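Long-range contact in putative ABC-transporter ATP-binding protein (Alicyclobacillus acidocaldarius, PDB 1Z47), which probably binds and hydrolyses ATP as the motor subunit of an ABC-type importer thought to carry sulfate into the cell: residues 91-95 / 171-175. Numbering follows the deposited sequence.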
ATOM      1  N   LEU B  91       4.432 -23.973   5.320  1.00 47.03           N
ATOM      2  CA  LEU B  91       4.504 -22.611   5.840  1.00 51.01           C
ATOM      3  C   LEU B  91       5.473 -21.648   5.148  1.00 51.29           C
ATOM      4  O   LEU B  91       6.639 -21.969   4.921  1.00 51.93           O
ATOM      5  CB  LEU B  91       4.859 -22.662   7.322  1.00 52.69           C
ATOM      6  CG  LEU B  91       3.831 -23.181   8.331  1.00 56.53           C
ATOM      7  CD1 LEU B  91       2.925 -24.225   7.718  1.00 56.60           C
ATOM      8  CD2 LEU B  91       4.583 -23.735   9.526  1.00 55.84           C
ATOM      9  N   VAL B  92       4.973 -20.459   4.826  1.00 50.75           N
ATOM     10  CA  VAL B  92       5.778 -19.389   4.226  1.00 52.03           C
ATOM     11  C   VAL B  92       5.507 -18.214   5.179  1.00 52.29           C
ATOM     12  O   VAL B  92       4.657 -17.350   4.922  1.00 47.14           O
ATOM     13  CB  VAL B  92       5.304 -19.025   2.796  1.00 55.31           C
ATOM     14  CG1 VAL B  92       6.289 -18.055   2.156  1.00 53.32           C
ATOM     15  CG2 VAL B  92       5.165 -20.287   1.942  1.00 54.26           C
ATOM     16  N   PHE B  93       6.207 -18.227   6.306  1.00 54.52           N
ATOM     17  CA  PHE B  93       6.033 -17.213   7.348  1.00 62.19           C
ATOM     18  C   PHE B  93       7.150 -16.179   7.439  1.00 67.13           C
ATOM     19  O   PHE B  93       8.281 -16.421   7.017  1.00 66.49           O
ATOM     20  CB  PHE B  93       5.913 -17.898   8.717  1.00 60.27           C
ATOM     21  CG  PHE B  93       4.556 -18.490   9.004  1.00 60.72           C
ATOM     22  CD1 PHE B  93       3.743 -18.970   7.975  1.00 57.49           C
ATOM     23  CD2 PHE B  93       4.116 -18.620  10.326  1.00 60.66           C
ATOM     24  CE1 PHE B  93       2.514 -19.572   8.257  1.00 57.37           C
ATOM     25  CE2 PHE B  93       2.886 -19.221  10.622  1.00 58.89           C
ATOM     26  CZ  PHE B  93       2.087 -19.699   9.582  1.00 60.03           C
ATOM     27  N   GLN B  94       6.815 -15.023   8.008  1.00 74.49           N
ATOM     28  CA  GLN B  94       7.791 -13.958   8.213  1.00 81.86           C
ATOM     29  C   GLN B  94       8.587 -14.428   9.435  1.00 84.27           C
ATOM     30  O   GLN B  94       9.725 -14.016   9.660  1.00 86.16           O
ATOM     31  CB  GLN B  94       7.081 -12.629   8.521  1.00 84.90           C
ATOM     32  CG  GLN B  94       8.000 -11.396   8.496  1.00 90.21           C
ATOM     33  CD  GLN B  94       7.318 -10.127   8.986  1.00 91.61           C
ATOM     34  OE1 GLN B  94       6.266  -9.733   8.482  1.00 94.98           O
ATOM     35  NE2 GLN B  94       7.923  -9.477   9.970  1.00 94.06           N
ATOM     36  N   ASN B  95       7.953 -15.310  10.207  1.00 86.51           N
ATOM     37  CA  ASN B  95       8.503 -15.907  11.425  1.00 88.85           C
ATOM     38  C   ASN B  95       9.632 -16.876  11.074  1.00 89.65           C
ATOM     39  O   ASN B  95      10.430 -17.274  11.924  1.00 89.73           O
ATOM     40  CB  ASN B  95       7.373 -16.656  12.149  1.00 90.95           C
ATOM     41  CG  ASN B  95       7.836 -17.370  13.406  1.00 92.41           C
ATOM     42  OD1 ASN B  95       8.728 -18.217  13.370  1.00 93.40           O
ATOM     43  ND2 ASN B  95       7.211 -17.038  14.528  1.00 94.06           N
ATOM     44  N   GLU B 171       1.953 -12.840   6.273  1.00 55.16           N
ATOM     45  CA  GLU B 171       2.539 -11.532   5.939  1.00 59.06           C
ATOM     46  C   GLU B 171       4.045 -11.646   5.718  1.00 60.90           C
ATOM     47  O   GLU B 171       4.824 -10.833   6.227  1.00 57.29           O
ATOM     48  CB  GLU B 171       2.276 -10.525   7.069  1.00 61.31           C
ATOM     49  CG  GLU B 171       3.008 -10.867   8.364  1.00 71.04           C
ATOM     50  CD  GLU B 171       2.949  -9.767   9.412  1.00 79.87           C
ATOM     51  OE1 GLU B 171       3.437  -8.639   9.140  1.00 81.34           O
ATOM     52  OE2 GLU B 171       2.421 -10.042  10.515  1.00 83.03           O
ATOM     53  N   PRO B 172       4.477 -12.657   4.946  1.00 62.77           N
ATOM     54  CA  PRO B 172       5.909 -12.850   4.686  1.00 65.82           C
ATOM     55  C   PRO B 172       6.614 -11.691   3.969  1.00 67.48           C
ATOM     56  O   PRO B 172       7.841 -11.605   3.973  1.00 65.85           O
ATOM     57  CB  PRO B 172       5.932 -14.134   3.856  1.00 64.02           C
ATOM     58  CG  PRO B 172       4.641 -14.031   3.074  1.00 63.26           C
ATOM     59  CD  PRO B 172       3.667 -13.597   4.147  1.00 61.47           C
ATOM     60  N   PHE B 173       5.833 -10.794   3.377  1.00 68.70           N
ATOM     61  CA  PHE B 173       6.394  -9.687   2.612  1.00 72.49           C
ATOM     62  C   PHE B 173       6.500  -8.342   3.335  1.00 74.29           C
ATOM     63  O   PHE B 173       6.816  -7.329   2.720  1.00 70.39           O
ATOM     64  CB  PHE B 173       5.599  -9.554   1.303  1.00 71.81           C
ATOM     65  CG  PHE B 173       5.498 -10.853   0.527  1.00 72.06           C
ATOM     66  CD1 PHE B 173       4.408 -11.108  -0.304  1.00 72.96           C
ATOM     67  CD2 PHE B 173       6.490 -11.833   0.646  1.00 70.18           C
ATOM     68  CE1 PHE B 173       4.305 -12.320  -1.002  1.00 70.55           C
ATOM     69  CE2 PHE B 173       6.397 -13.043  -0.046  1.00 68.97           C
ATOM     70  CZ  PHE B 173       5.302 -13.286  -0.869  1.00 69.32           C
ATOM     71  N   ALA B 174       6.244  -8.330   4.639  1.00 76.35           N
ATOM     72  CA  ALA B 174       6.362  -7.091   5.405  1.00 78.55           C
ATOM     73  C   ALA B 174       7.853  -6.753   5.477  1.00 79.29           C
ATOM     74  O   ALA B 174       8.703  -7.634   5.307  1.00 80.23           O
ATOM     75  CB  ALA B 174       5.790  -7.279   6.806  1.00 79.88           C
ATOM     76  N   ALA B 175       8.171  -5.487   5.727  1.00 78.75           N
ATOM     77  CA  ALA B 175       9.569  -5.063   5.796  1.00 78.55           C
ATOM     78  C   ALA B 175      10.184  -5.134   4.390  1.00 76.90           C
ATOM     79  O   ALA B 175      11.405  -5.182   4.227  1.00 77.36           O
ATOM     80  CB  ALA B 175      10.352  -5.960   6.776  1.00 76.97           C
TER
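P172 packs its ring against the end of strand 89-93, chiefly against a backbone carbonyl: V92 O lies 3.6 Å from P172 CB and 3.8 Å from P172 CG. The V92 side chain adds a looser apolar touch, its CG1 being 4.3 Å from P172 CB. Just beyond the strand the two backbones come closest, with 4.1 Å between Q94 CA and P172 CA. There Q94 passes alongside the peptide carbonyl of E171, its CB lying 3.7 Å from E171 O. With CG anti to the backbone N (chi1 -169°) and an extended chain beyond it, Q94 carries its amide to E171 and A174, whose methyl carbon CB lies 3.9 Å from Q94 CD.

Within 171-175 a turn shapes the loop. E171 O accepts a hydrogen bond from A174 N at 3.3 Å, closing a type I turn over residues 171-174. E171 itself has a left-handed backbone (phi/psi 42°/46°), which turns the chain out of strand 166-170. P172 CG, which also nears V92 O, lies over a face of the F173 ring, offset toward the rim, while F173 packs on helix 178-195. V92 is paired through its backbone with L168 and D170, making strands 89-93 and 166-170 parallel neighbours.

Sequence and topology match an ABC ATPase: Q94 probably opens the Q-loop, D170 probably closes the Walker B motif with E171 directly after it, and the turn appears to lead into the D-loop, consistent with a contact that brings three nucleotide-site elements together.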